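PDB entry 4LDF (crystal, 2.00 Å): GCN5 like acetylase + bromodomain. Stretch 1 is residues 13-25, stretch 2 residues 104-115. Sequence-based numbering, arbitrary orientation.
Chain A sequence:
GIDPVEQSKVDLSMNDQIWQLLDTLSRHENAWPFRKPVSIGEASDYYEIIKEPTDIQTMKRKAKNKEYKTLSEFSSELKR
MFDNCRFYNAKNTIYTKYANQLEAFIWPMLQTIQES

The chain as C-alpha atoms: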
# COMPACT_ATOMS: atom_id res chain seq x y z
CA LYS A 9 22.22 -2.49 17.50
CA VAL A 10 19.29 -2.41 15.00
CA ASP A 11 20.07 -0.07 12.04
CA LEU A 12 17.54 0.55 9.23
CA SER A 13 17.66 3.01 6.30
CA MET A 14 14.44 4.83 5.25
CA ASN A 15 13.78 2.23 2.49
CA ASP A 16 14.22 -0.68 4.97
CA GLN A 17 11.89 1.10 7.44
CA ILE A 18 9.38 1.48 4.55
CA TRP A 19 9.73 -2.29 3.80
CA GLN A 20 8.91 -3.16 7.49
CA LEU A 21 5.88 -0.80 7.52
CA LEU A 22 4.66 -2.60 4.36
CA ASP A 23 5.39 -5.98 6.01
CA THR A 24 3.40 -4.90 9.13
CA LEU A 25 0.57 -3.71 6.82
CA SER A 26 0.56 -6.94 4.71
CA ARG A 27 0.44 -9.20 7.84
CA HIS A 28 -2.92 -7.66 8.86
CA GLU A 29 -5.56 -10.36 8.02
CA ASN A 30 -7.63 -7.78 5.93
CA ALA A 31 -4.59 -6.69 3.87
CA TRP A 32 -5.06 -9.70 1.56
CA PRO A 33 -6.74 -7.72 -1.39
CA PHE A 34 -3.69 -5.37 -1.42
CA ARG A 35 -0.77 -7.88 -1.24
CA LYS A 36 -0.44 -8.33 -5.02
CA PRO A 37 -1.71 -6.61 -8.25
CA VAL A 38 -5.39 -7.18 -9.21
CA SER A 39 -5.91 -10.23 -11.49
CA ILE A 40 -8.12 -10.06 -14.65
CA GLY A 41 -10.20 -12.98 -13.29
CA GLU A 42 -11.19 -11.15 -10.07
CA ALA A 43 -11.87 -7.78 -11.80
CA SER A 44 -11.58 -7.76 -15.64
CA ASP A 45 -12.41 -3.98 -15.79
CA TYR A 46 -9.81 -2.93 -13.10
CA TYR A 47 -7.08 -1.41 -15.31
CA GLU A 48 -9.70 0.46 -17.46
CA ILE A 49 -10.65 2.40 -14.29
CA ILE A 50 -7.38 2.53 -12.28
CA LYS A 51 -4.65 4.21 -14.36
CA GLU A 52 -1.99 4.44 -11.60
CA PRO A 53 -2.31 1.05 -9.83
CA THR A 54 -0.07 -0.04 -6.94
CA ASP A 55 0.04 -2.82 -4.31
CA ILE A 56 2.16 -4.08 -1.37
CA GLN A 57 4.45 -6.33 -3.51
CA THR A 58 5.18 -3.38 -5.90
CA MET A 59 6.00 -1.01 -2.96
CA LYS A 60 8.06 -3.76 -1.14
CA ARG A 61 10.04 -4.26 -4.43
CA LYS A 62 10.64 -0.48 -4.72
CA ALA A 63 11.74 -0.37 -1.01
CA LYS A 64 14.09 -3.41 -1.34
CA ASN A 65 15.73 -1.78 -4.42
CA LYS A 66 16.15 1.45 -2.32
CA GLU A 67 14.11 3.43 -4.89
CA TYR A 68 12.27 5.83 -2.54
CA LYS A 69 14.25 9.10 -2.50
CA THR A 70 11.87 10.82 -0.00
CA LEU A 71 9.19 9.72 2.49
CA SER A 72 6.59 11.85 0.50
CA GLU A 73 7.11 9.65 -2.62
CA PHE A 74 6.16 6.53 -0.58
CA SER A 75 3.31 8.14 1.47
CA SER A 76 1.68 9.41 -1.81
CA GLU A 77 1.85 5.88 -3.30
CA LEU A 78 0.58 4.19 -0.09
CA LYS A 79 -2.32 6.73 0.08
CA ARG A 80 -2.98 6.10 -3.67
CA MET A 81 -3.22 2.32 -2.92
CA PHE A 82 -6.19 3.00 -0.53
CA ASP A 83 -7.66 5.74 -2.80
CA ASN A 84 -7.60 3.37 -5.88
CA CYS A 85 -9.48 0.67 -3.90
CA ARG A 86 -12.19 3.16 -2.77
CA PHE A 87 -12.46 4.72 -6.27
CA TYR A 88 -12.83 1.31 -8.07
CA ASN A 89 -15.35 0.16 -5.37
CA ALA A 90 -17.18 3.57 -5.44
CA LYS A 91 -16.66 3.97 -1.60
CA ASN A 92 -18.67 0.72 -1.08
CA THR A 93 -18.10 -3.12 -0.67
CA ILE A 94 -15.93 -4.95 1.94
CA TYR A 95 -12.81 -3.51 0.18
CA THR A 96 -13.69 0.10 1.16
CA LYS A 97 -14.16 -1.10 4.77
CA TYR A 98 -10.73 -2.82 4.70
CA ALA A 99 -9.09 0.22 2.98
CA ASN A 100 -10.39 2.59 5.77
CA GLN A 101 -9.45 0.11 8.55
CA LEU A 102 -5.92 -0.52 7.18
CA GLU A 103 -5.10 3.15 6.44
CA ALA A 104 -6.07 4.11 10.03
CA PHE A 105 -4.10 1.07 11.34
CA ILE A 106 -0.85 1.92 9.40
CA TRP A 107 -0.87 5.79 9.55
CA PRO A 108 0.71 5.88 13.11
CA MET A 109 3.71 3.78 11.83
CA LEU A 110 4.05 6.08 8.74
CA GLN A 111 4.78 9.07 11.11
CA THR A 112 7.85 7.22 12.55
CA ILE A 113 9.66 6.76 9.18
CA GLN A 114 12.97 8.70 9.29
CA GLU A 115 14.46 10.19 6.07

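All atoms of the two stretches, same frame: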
# COMPACT_ATOMS: atom_id res chain seq x y z
N SER A 13 17.78 1.85 7.19
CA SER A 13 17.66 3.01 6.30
C SER A 13 16.17 3.28 6.07
O SER A 13 15.34 2.44 6.41
CB SER A 13 18.34 2.70 4.97
OG SER A 13 17.65 1.64 4.33
N MET A 14 15.83 4.45 5.52
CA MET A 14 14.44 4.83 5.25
C MET A 14 13.70 3.75 4.47
O MET A 14 12.57 3.38 4.84
CB MET A 14 14.39 6.15 4.49
CG MET A 14 12.97 6.65 4.29
SD MET A 14 12.90 8.07 3.22
CE MET A 14 13.02 7.27 1.64
N ASN A 15 14.32 3.27 3.37
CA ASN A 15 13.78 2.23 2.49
C ASN A 15 13.54 0.91 3.22
O ASN A 15 12.53 0.26 2.96
CB ASN A 15 14.65 2.08 1.25
CG ASN A 15 14.26 3.06 0.18
OD1 ASN A 15 13.29 2.86 -0.55
ND2 ASN A 15 14.97 4.17 0.09
N ASP A 16 14.43 0.54 4.17
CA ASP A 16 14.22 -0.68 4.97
C ASP A 16 13.10 -0.46 5.97
O ASP A 16 12.38 -1.41 6.30
CB ASP A 16 15.51 -1.13 5.67
CG ASP A 16 16.49 -1.86 4.77
OD1 ASP A 16 16.10 -2.22 3.64
OD2 ASP A 16 17.64 -2.08 5.21
N GLN A 17 12.95 0.77 6.49
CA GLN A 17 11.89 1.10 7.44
C GLN A 17 10.56 1.07 6.70
O GLN A 17 9.54 0.70 7.29
CB GLN A 17 12.10 2.50 8.03
CG GLN A 17 13.21 2.65 9.06
CD GLN A 17 13.46 4.12 9.26
OE1 GLN A 17 12.63 4.83 9.78
NE2 GLN A 17 14.58 4.63 8.78
N ILE A 18 10.56 1.51 5.43
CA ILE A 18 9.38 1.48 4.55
C ILE A 18 8.99 -0.00 4.34
O ILE A 18 7.83 -0.37 4.55
CB ILE A 18 9.59 2.26 3.23
CG1 ILE A 18 9.46 3.78 3.46
CG2 ILE A 18 8.61 1.81 2.11
CD1 ILE A 18 10.02 4.63 2.34
N TRP A 19 9.98 -0.86 4.01
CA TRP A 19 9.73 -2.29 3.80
C TRP A 19 9.03 -2.92 5.01
O TRP A 19 8.05 -3.65 4.83
CB TRP A 19 11.02 -3.06 3.42
CG TRP A 19 10.75 -4.44 2.88
CD1 TRP A 19 10.61 -4.78 1.57
CD2 TRP A 19 10.46 -5.62 3.65
NE1 TRP A 19 10.31 -6.13 1.47
CE2 TRP A 19 10.21 -6.66 2.73
CE3 TRP A 19 10.42 -5.90 5.02
CZ2 TRP A 19 9.86 -7.95 3.14
CZ3 TRP A 19 10.09 -7.19 5.43
CH2 TRP A 19 9.85 -8.20 4.50
N GLN A 20 9.50 -2.61 6.26
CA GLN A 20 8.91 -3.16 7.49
C GLN A 20 7.50 -2.64 7.80
O GLN A 20 6.68 -3.36 8.39
CB GLN A 20 9.86 -3.06 8.68
CG GLN A 20 11.07 -3.98 8.54
CD GLN A 20 11.92 -4.02 9.79
OE1 GLN A 20 11.44 -3.80 10.91
NE2 GLN A 20 13.18 -4.31 9.62
N LEU A 21 7.22 -1.39 7.40
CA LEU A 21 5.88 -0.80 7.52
C LEU A 21 4.95 -1.60 6.59
O LEU A 21 3.85 -1.98 6.99
CB LEU A 21 5.93 0.68 7.10
CG LEU A 21 4.64 1.47 6.99
CD1 LEU A 21 4.88 2.94 7.29
CD2 LEU A 21 4.02 1.34 5.59
N LEU A 22 5.40 -1.86 5.38
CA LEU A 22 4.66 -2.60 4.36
C LEU A 22 4.45 -4.04 4.80
O LEU A 22 3.36 -4.56 4.62
CB LEU A 22 5.37 -2.51 3.02
CG LEU A 22 5.32 -1.15 2.31
CD1 LEU A 22 6.39 -1.10 1.23
CD2 LEU A 22 3.94 -0.88 1.69
N ASP A 23 5.48 -4.64 5.44
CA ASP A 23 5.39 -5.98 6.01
C ASP A 23 4.36 -6.00 7.14
O ASP A 23 3.50 -6.85 7.13
CB ASP A 23 6.76 -6.54 6.45
CG ASP A 23 6.76 -8.06 6.62
OD1 ASP A 23 7.26 -8.53 7.66
OD2 ASP A 23 6.23 -8.76 5.73
N THR A 24 4.40 -5.01 8.06
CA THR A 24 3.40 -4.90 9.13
C THR A 24 1.99 -4.82 8.51
O THR A 24 1.09 -5.55 8.94
CB THR A 24 3.67 -3.68 10.04
OG1 THR A 24 4.83 -3.96 10.80
CG2 THR A 24 2.50 -3.40 11.02
N LEU A 25 1.83 -3.91 7.52
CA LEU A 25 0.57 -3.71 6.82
C LEU A 25 0.07 -5.00 6.19
O LEU A 25 -1.07 -5.38 6.44
CB LEU A 25 0.65 -2.58 5.78
CG LEU A 25 -0.62 -2.32 4.95
CD1 LEU A 25 -1.74 -1.66 5.80
CD2 LEU A 25 -0.30 -1.47 3.73
N ALA A 104 -6.05 3.64 8.65
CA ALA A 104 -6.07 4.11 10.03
C ALA A 104 -5.09 3.29 10.87
O ALA A 104 -4.41 3.86 11.73
CB ALA A 104 -7.48 3.99 10.61
N PHE A 105 -5.00 1.97 10.62
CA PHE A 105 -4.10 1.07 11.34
C PHE A 105 -2.62 1.41 11.09
O PHE A 105 -1.84 1.43 12.04
CB PHE A 105 -4.40 -0.40 10.97
CG PHE A 105 -3.32 -1.41 11.25
CD1 PHE A 105 -3.17 -1.97 12.52
CD2 PHE A 105 -2.45 -1.84 10.24
CE1 PHE A 105 -2.16 -2.90 12.78
CE2 PHE A 105 -1.46 -2.79 10.50
CZ PHE A 105 -1.31 -3.30 11.77
N ILE A 106 -2.24 1.66 9.81
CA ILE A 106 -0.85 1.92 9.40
C ILE A 106 -0.32 3.36 9.49
O ILE A 106 0.90 3.56 9.56
CB ILE A 106 -0.51 1.24 8.03
CG1 ILE A 106 0.98 0.82 7.92
CG2 ILE A 106 -0.94 2.11 6.85
CD1 ILE A 106 1.47 -0.28 8.92
N TRP A 107 -1.23 4.36 9.47
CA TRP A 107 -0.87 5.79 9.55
C TRP A 107 0.02 6.13 10.77
O TRP A 107 1.00 6.86 10.55
CB TRP A 107 -2.07 6.74 9.37
CG TRP A 107 -1.93 7.66 8.19
CD1 TRP A 107 -1.91 9.03 8.22
CD2 TRP A 107 -1.79 7.29 6.81
NE1 TRP A 107 -1.72 9.53 6.95
CE2 TRP A 107 -1.67 8.48 6.06
CE3 TRP A 107 -1.71 6.05 6.13
CZ2 TRP A 107 -1.46 8.48 4.67
CZ3 TRP A 107 -1.57 6.06 4.75
CH2 TRP A 107 -1.45 7.26 4.03
N PRO A 108 -0.23 5.61 12.00
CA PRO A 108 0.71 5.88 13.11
C PRO A 108 2.16 5.46 12.80
O PRO A 108 3.07 6.22 13.11
CB PRO A 108 0.16 5.02 14.26
CG PRO A 108 -1.27 4.87 13.98
CD PRO A 108 -1.35 4.77 12.47
N MET A 109 2.37 4.27 12.19
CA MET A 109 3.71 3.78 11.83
C MET A 109 4.36 4.67 10.76
O MET A 109 5.56 4.87 10.80
CB MET A 109 3.65 2.31 11.34
CG MET A 109 5.02 1.67 11.13
SD MET A 109 4.92 -0.11 10.88
CE MET A 109 6.62 -0.54 11.16
N LEU A 110 3.56 5.20 9.82
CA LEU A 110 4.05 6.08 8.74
C LEU A 110 4.71 7.36 9.29
O LEU A 110 5.65 7.85 8.69
CB LEU A 110 2.89 6.41 7.77
CG LEU A 110 3.20 7.15 6.46
CD1 LEU A 110 4.10 6.33 5.55
CD2 LEU A 110 1.93 7.48 5.72
N GLN A 111 4.24 7.86 10.45
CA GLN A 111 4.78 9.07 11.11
C GLN A 111 6.19 8.85 11.64
O GLN A 111 6.93 9.82 11.78
CB GLN A 111 3.87 9.54 12.30
CG GLN A 111 2.36 9.60 12.01
CD GLN A 111 2.04 10.44 10.81
OE1 GLN A 111 2.48 11.59 10.70
NE2 GLN A 111 1.33 9.86 9.86
N THR A 112 6.54 7.58 11.96
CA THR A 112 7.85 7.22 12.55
C THR A 112 8.98 7.04 11.52
O THR A 112 10.13 6.91 11.92
CB THR A 112 7.73 6.00 13.49
OG1 THR A 112 7.61 4.80 12.72
CG2 THR A 112 6.58 6.12 14.49
N ILE A 113 8.66 6.99 10.22
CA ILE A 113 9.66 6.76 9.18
C ILE A 113 10.61 7.96 9.08
O ILE A 113 10.17 9.08 8.80
CB ILE A 113 9.04 6.36 7.80
CG1 ILE A 113 8.02 5.18 7.88
CG2 ILE A 113 10.13 6.12 6.74
CD1 ILE A 113 8.51 3.81 8.46
N GLN A 114 11.91 7.70 9.32
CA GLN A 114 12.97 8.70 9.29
C GLN A 114 13.67 8.76 7.94
O GLN A 114 14.16 7.73 7.45
CB GLN A 114 13.99 8.42 10.42
N GLU A 115 13.77 9.97 7.35
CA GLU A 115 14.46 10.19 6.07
C GLU A 115 15.97 10.18 6.28
O GLU A 115 16.50 11.05 6.98
CB GLU A 115 14.04 11.52 5.43
CG GLU A 115 12.63 11.59 4.89
CD GLU A 115 12.41 12.67 3.85
OE1 GLU A 115 13.09 13.72 3.91
OE2 GLU A 115 11.56 12.45 2.96
O HOH W 1 16.78 6.91 8.48

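Two segments whose touching residues lie at least 80 apart in sequence pack nearly antiparallel: the axes of helix 14-25 and of the helix that includes 104-110 make an angle of 160° and approach to 10.3 Å. The register runs in reverse, Leu25 beside Ile106, Leu21 beside Met109, Gln17 beside Ile113 and Met14 beside Glu115, so the start of the first helix meets the extended tail that follows the second.

The contact along the helices is largely apolar, and Ile113 extends it past the helix. Leu21 gives up the most area here, its CG 3.8 Å from Ile106 CG1 and its CD1 3.9 Å from both Leu110 CD1 and Ile113 CG1. Met109 SD lies 4.0 Å from Leu21 CB, Leu25 CD1 rests 3.9 Å from Ile106 CB, and Thr24 CG2 is 3.9 Å from Phe105 CZ. Further along, Ile113 CG2 meets Met14 CG at 3.8 Å. The leucine, isoleucine and methionine side chains bring no polar group needing a partner; separately, the first helix pairs its own backbone, as in Leu25 N to Leu21 O at 2.8 Å.

Polar pairing is concentrated where helical bonding gives out in stretch 2. A type I turn from Leu110 to Ile113 leads into the tail, and Gln17 serves the backbone there with its amide. Gln114 N donates to Gln17 OE1 at 3.0 Å and 175°, almost straight; the return bond, Gln17 NE2 to Gln114 O at 3.4 Å, is weak. A water reinforces this side, donating to Gln114 O at 2.9 Å and accepting weakly from Gln17 NE2 at 3.2 Å. One glutamine thus answers both backbone groups of one residue.

Some other polar ends are settled locally. Ser13 OG caps the first helix by accepting a weak bond from Asp16 N at 3.4 Å. Within stretch 2, Thr112 OG1 donates to Met109 O at 2.8 Å and Gln111 NE2 to Trp107 O at 3.1 Å. Asn15 OD1 and ND2, Asp23 OD2 and Glu115 OE2 find partners elsewhere in the structure.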